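PDB 3L84: transketolase from Campylobacter jejuni, which belongs to the transketolase family and forms a two-chain assembly, each chain pairing two thiamine diphosphate-binding-type domains with a transketolase C-terminal domain. Local coordinates for residues 18-23 with 71-76; 29-34 with 65-70. All blocks are in the same frame, centred on the assembly; numbering follows the deposited sequence.

Helix 69-79 takes part in both contacts. In contact 1 its middle faces helix 3-24, and in contact 2 its N-terminal end, with the turn before it, faces helix 30-42. Helix 30-42 comes next after helix 3-24, so the segments of contact 2 both fall between those of contact 1 in sequence. The centres of the two contacts are about 9 Å apart. Leu71 CB lies 3.8 Å from Pro32 CB, and Val21 CG1 lies 4.1 Å from Pro29 CD, so the two largely buried patches adjoin. All four segments belong to the thiamine diphosphate-binding domain of the transketolase fold, and the other chain of the assembly touches none of them.

Contact 1. Residues 18-23 with 71-76; sequences ADMVQK and LLYSFL
Met20, present as selenomethionine, reaches across from helix 3-24 and lays its terminal methyl against the edge of the Tyr73 ring. Met20 has two conformers, and the CE and SE contacts given here hold for one of them. In it, CE sits near the ring plane, 4.1 Å from Tyr73 CD2, and it also meets the root of the same side chain, at 4.2 Å from Tyr73 CB. The two side chains cross at about a right angle. The methyl lies at the ring edge, beside CD2 and CB, and not over a face. One atom back along the chain, Met20 SE rests 3.5 Å from Ser74 OG in a nonbonded contact between a large polarisable atom and a hydroxyl. That hydroxyl is engaged within its own helix, through a hydrogen bond to Ala70 O.

The Met20 chain runs almost straight through CG (chi2 165°) and then turns about the CG-SE bond (chi3 57°), which brings CE toward Tyr73 while SE faces Ser74. This is helix-to-helix packing within the alpha/beta domain, bridged by one long side chain: the CA atoms of Met20 and Ser74 are 9.0 Å apart. No hydrogen bond crosses the contact, and the summed buried surface is a modest 115 Å².

Tyr73 OH, at the far end of the ring, is hydrogen-bonded to Pro99 O. Phe91 and Phe280, both from loops, also touch Met20 and extend the apolar surroundings. Helix 262-272 packs against Ala18, Asp19 and Gln22 of helix 3-24. Helix 69-79, which follows edge strand 60-63 of the five-stranded parallel sheet, also contacts helix 30-42 through Leu71 and Phe75.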
loop_
_atom_site.group_PDB
_atom_site.type_symbol
_atom_site.label_atom_id
_atom_site.label_comp_id
_atom_site.label_asym_id
_atom_site.label_seq_id
_atom_site.Cartn_x
_atom_site.Cartn_y
_atom_site.Cartn_z
ATOM N N ALA A 18 -26.124 4.067 -20.554
ATOM C CA ALA A 18 -26.904 5.081 -19.874
ATOM C C ALA A 18 -28.165 4.510 -19.246
ATOM O O ALA A 18 -28.510 4.847 -18.116
ATOM C CB ALA A 18 -27.262 6.215 -20.865
ATOM N N ASP A 19 -28.854 3.670 -20.003
ATOM C CA ASP A 19 -30.075 3.049 -19.513
ATOM C C ASP A 19 -29.817 2.138 -18.321
ATOM O O ASP A 19 -30.647 2.041 -17.412
ATOM C CB ASP A 19 -30.789 2.240 -20.610
ATOM C CG ASP A 19 -31.381 3.111 -21.734
ATOM O OD1 ASP A 19 -31.575 4.337 -21.545
ATOM O OD2 ASP A 19 -31.727 2.567 -22.816
HETATM N N MSE A 20 -28.716 1.403 -18.343
HETATM C CA MSE A 20 -28.329 0.538 -17.217
HETATM C C MSE A 20 -28.100 1.292 -15.933
HETATM O O MSE A 20 -28.556 0.944 -14.907
HETATM C CB MSE A 20 -27.042 -0.239 -17.536
HETATM C CG MSE A 20 -27.228 -1.258 -18.547
HETATM SE SE MSE A 20 -25.532 -1.920 -19.288
HETATM C CE MSE A 20 -24.990 -2.372 -17.661
ATOM N N VAL A 21 -27.361 2.367 -16.048
ATOM C CA VAL A 21 -27.077 3.221 -14.914
ATOM C C VAL A 21 -28.358 3.875 -14.396
ATOM O O VAL A 21 -28.605 3.960 -13.196
ATOM C CB VAL A 21 -26.043 4.302 -15.311
ATOM C CG1 VAL A 21 -25.900 5.390 -14.221
ATOM C CG2 VAL A 21 -24.704 3.625 -15.573
ATOM N N GLN A 22 -29.220 4.315 -15.307
ATOM C CA GLN A 22 -30.428 5.009 -14.912
ATOM C C GLN A 22 -31.385 4.063 -14.173
ATOM O O GLN A 22 -31.939 4.431 -13.136
ATOM C CB GLN A 22 -31.105 5.629 -16.123
ATOM C CG GLN A 22 -32.119 6.685 -15.807
ATOM C CD GLN A 22 -31.493 7.880 -15.137
ATOM O OE1 GLN A 22 -30.417 8.328 -15.539
ATOM N NE2 GLN A 22 -32.160 8.415 -14.101
ATOM N N LYS A 23 -31.514 2.828 -14.660
ATOM C CA LYS A 23 -32.391 1.846 -14.026
ATOM C C LYS A 23 -31.878 1.504 -12.637
ATOM O O LYS A 23 -32.667 1.344 -11.694
ATOM C CB LYS A 23 -32.541 0.601 -14.908
ATOM C CG LYS A 23 -33.552 -0.424 -14.360
ATOM C CD LYS A 23 -33.791 -1.528 -15.407
ATOM C CE LYS A 23 -34.842 -2.540 -14.944
ATOM N NZ LYS A 23 -34.461 -3.313 -13.714
ATOM N N LEU A 71 -20.238 -0.077 -19.835
ATOM C CA LEU A 71 -19.803 -0.150 -21.232
ATOM C C LEU A 71 -19.251 -1.536 -21.560
ATOM O O LEU A 71 -19.543 -2.108 -22.615
ATOM C CB LEU A 71 -18.736 0.908 -21.532
ATOM C CG LEU A 71 -18.226 0.965 -22.968
ATOM C CD1 LEU A 71 -19.338 1.386 -23.925
ATOM C CD2 LEU A 71 -16.990 1.917 -23.130
ATOM N N LEU A 72 -18.421 -2.084 -20.660
ATOM C CA LEU A 72 -17.915 -3.439 -20.839
ATOM C C LEU A 72 -19.053 -4.440 -20.940
ATOM O O LEU A 72 -19.081 -5.265 -21.850
ATOM C CB LEU A 72 -16.963 -3.832 -19.717
ATOM C CG LEU A 72 -16.405 -5.265 -19.749
ATOM C CD1 LEU A 72 -15.664 -5.570 -21.007
ATOM C CD2 LEU A 72 -15.552 -5.463 -18.508
ATOM N N TYR A 73 -20.009 -4.365 -20.022
ATOM C CA TYR A 73 -21.126 -5.309 -20.040
ATOM C C TYR A 73 -21.963 -5.166 -21.316
ATOM O O TYR A 73 -22.389 -6.162 -21.893
ATOM C CB TYR A 73 -22.014 -5.066 -18.822
ATOM C CG TYR A 73 -21.364 -5.304 -17.484
ATOM C CD1 TYR A 73 -20.356 -6.202 -17.324
ATOM C CD2 TYR A 73 -21.790 -4.617 -16.359
ATOM C CE1 TYR A 73 -19.778 -6.418 -16.069
ATOM C CE2 TYR A 73 -21.252 -4.831 -15.118
ATOM C CZ TYR A 73 -20.234 -5.699 -14.967
ATOM O OH TYR A 73 -19.664 -5.921 -13.717
ATOM N N SER A 74 -22.178 -3.936 -21.758
ATOM C CA SER A 74 -22.901 -3.721 -23.008
ATOM C C SER A 74 -22.203 -4.423 -24.175
ATOM O O SER A 74 -22.849 -5.127 -24.974
ATOM C CB SER A 74 -23.010 -2.240 -23.287
ATOM O OG SER A 74 -23.804 -1.530 -22.339
ATOM N N PHE A 75 -20.880 -4.233 -24.253
ATOM C CA PHE A 75 -20.074 -4.844 -25.302
ATOM C C PHE A 75 -20.083 -6.373 -25.223
ATOM O O PHE A 75 -20.219 -7.050 -26.241
ATOM C CB PHE A 75 -18.656 -4.298 -25.227
ATOM C CG PHE A 75 -17.707 -4.956 -26.185
ATOM C CD1 PHE A 75 -17.872 -4.802 -27.542
ATOM C CD2 PHE A 75 -16.719 -5.796 -25.731
ATOM C CE1 PHE A 75 -17.019 -5.448 -28.438
ATOM C CE2 PHE A 75 -15.861 -6.423 -26.633
ATOM C CZ PHE A 75 -16.020 -6.231 -27.973
ATOM N N LEU A 76 -19.973 -6.936 -24.023
ATOM C CA LEU A 76 -19.997 -8.412 -23.894
ATOM C C LEU A 76 -21.346 -8.964 -24.342
ATOM O O LEU A 76 -21.421 -9.964 -25.075
ATOM C CB LEU A 76 -19.685 -8.841 -22.465
ATOM C CG LEU A 76 -18.297 -8.501 -21.951
ATOM C CD1 LEU A 76 -18.127 -8.911 -20.468
ATOM C CD2 LEU A 76 -17.183 -9.160 -22.790
#

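Contact 2. Residues 29-34 with 65-70; sequences PGAPLG and GGHASA
The turn that joins edge strand 60-63 to helix 69-79 packs against the early part of helix 30-42, with Ala31 and Pro32 facing His67 and Ala68. Ala31 CB approaches the His67 ring at its edge, near the ring plane, 4.0 Å from CE1. The same methyl lies 4.4 Å from Ala68 CB. Next to it, the Pro32 ring rests against Ala68: CG is 4.2 Å from Ala68 CA, and CD lies at the same distance from Ala68 CB. These small groups let the backbones come close, and the CA atoms of Pro32 and Ala68 are 5.7 Å apart.

With chi1 of His67 at 57°, CG is flanked by both backbone N and C, which brings the imidazole back over its own turn, with Gly65 O 4.0 Å above one face, toward the rim. Its ring also meets those of His28 and His256. Ala68 occupies the N-cap position of helix 69-79, and Ser69 OG is hydrogen-bonded to Gly100 O. Helix 3-24 lies against both partners, its Ser17 touching Pro32 of helix 30-42 and Ala70 of helix 69-79.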
loop_
_atom_site.group_PDB
_atom_site.type_symbol
_atom_site.label_atom_id
_atom_site.label_comp_id
_atom_site.label_asym_id
_atom_site.label_seq_id
_atom_site.Cartn_x
_atom_site.Cartn_y
_atom_site.Cartn_z
ATOM N N PRO A 29 -21.902 6.846 -15.868
ATOM C CA PRO A 29 -22.255 6.873 -17.300
ATOM C C PRO A 29 -21.333 7.720 -18.180
ATOM O O PRO A 29 -21.319 7.535 -19.413
ATOM C CB PRO A 29 -23.646 7.503 -17.278
ATOM C CG PRO A 29 -23.581 8.426 -16.123
ATOM C CD PRO A 29 -22.701 7.800 -15.084
ATOM N N GLY A 30 -20.595 8.649 -17.575
ATOM C CA GLY A 30 -19.827 9.615 -18.357
ATOM C C GLY A 30 -18.712 9.016 -19.173
ATOM O O GLY A 30 -18.581 9.322 -20.363
ATOM N N ALA A 31 -17.903 8.186 -18.533
ATOM C CA ALA A 31 -16.835 7.495 -19.271
ATOM C C ALA A 31 -17.333 6.521 -20.349
ATOM O O ALA A 31 -16.787 6.511 -21.443
ATOM C CB ALA A 31 -15.812 6.855 -18.319
ATOM N N PRO A 32 -18.372 5.716 -20.069
ATOM C CA PRO A 32 -18.947 4.906 -21.151
ATOM C C PRO A 32 -19.279 5.716 -22.392
ATOM O O PRO A 32 -18.982 5.305 -23.513
ATOM C CB PRO A 32 -20.172 4.309 -20.490
ATOM C CG PRO A 32 -19.669 4.093 -19.046
ATOM C CD PRO A 32 -18.846 5.307 -18.737
ATOM N N LEU A 33 -19.912 6.877 -22.193
ATOM C CA LEU A 33 -20.264 7.740 -23.316
ATOM C C LEU A 33 -19.025 8.319 -23.991
ATOM O O LEU A 33 -18.995 8.430 -25.221
ATOM C CB LEU A 33 -21.231 8.854 -22.889
ATOM C CG LEU A 33 -22.713 8.529 -23.043
ATOM C CD1 LEU A 33 -23.133 7.281 -22.254
ATOM C CD2 LEU A 33 -23.547 9.719 -22.615
ATOM N N GLY A 34 -18.012 8.657 -23.211
ATOM C CA GLY A 34 -16.768 9.184 -23.747
ATOM C C GLY A 34 -15.964 8.165 -24.519
ATOM O O GLY A 34 -15.242 8.543 -25.426
ATOM N N GLY A 65 -10.240 1.370 -15.592
ATOM C CA GLY A 65 -11.265 2.127 -14.911
ATOM C C GLY A 65 -12.484 1.232 -14.817
ATOM O O GLY A 65 -13.374 1.288 -15.677
ATOM N N GLY A 66 -12.542 0.407 -13.778
ATOM C CA GLY A 66 -13.638 -0.566 -13.620
ATOM C C GLY A 66 -14.966 0.127 -13.447
ATOM O O GLY A 66 -16.010 -0.480 -13.676
ATOM N N HIS A 67 -14.945 1.394 -13.068
ATOM C CA HIS A 67 -16.161 2.201 -13.001
ATOM C C HIS A 67 -16.916 2.227 -14.309
ATOM O O HIS A 67 -18.122 2.444 -14.265
ATOM C CB HIS A 67 -15.893 3.617 -12.486
ATOM C CG HIS A 67 -14.890 4.360 -13.285
ATOM N ND1 HIS A 67 -15.204 5.123 -14.386
ATOM C CD2 HIS A 67 -13.547 4.397 -13.167
ATOM C CE1 HIS A 67 -14.086 5.644 -14.880
ATOM N NE2 HIS A 67 -13.065 5.190 -14.173
ATOM N N ALA A 68 -16.247 2.019 -15.445
ATOM C CA ALA A 68 -16.887 1.992 -16.751
ATOM C C ALA A 68 -17.490 0.624 -17.117
ATOM O O ALA A 68 -17.710 0.313 -18.301
ATOM C CB ALA A 68 -15.883 2.496 -17.823
ATOM N N SER A 69 -17.777 -0.165 -16.093
ATOM C CA SER A 69 -18.365 -1.484 -16.224
ATOM C C SER A 69 -19.586 -1.543 -17.131
ATOM O O SER A 69 -19.741 -2.520 -17.842
ATOM C CB SER A 69 -18.713 -2.000 -14.835
ATOM O OG SER A 69 -19.586 -1.099 -14.202
ATOM N N ALA A 70 -20.459 -0.530 -17.116
ATOM C CA ALA A 70 -21.645 -0.633 -17.943
ATOM C C ALA A 70 -21.290 -0.757 -19.425
ATOM O O ALA A 70 -21.952 -1.440 -20.199
ATOM C CB ALA A 70 -22.566 0.584 -17.717
#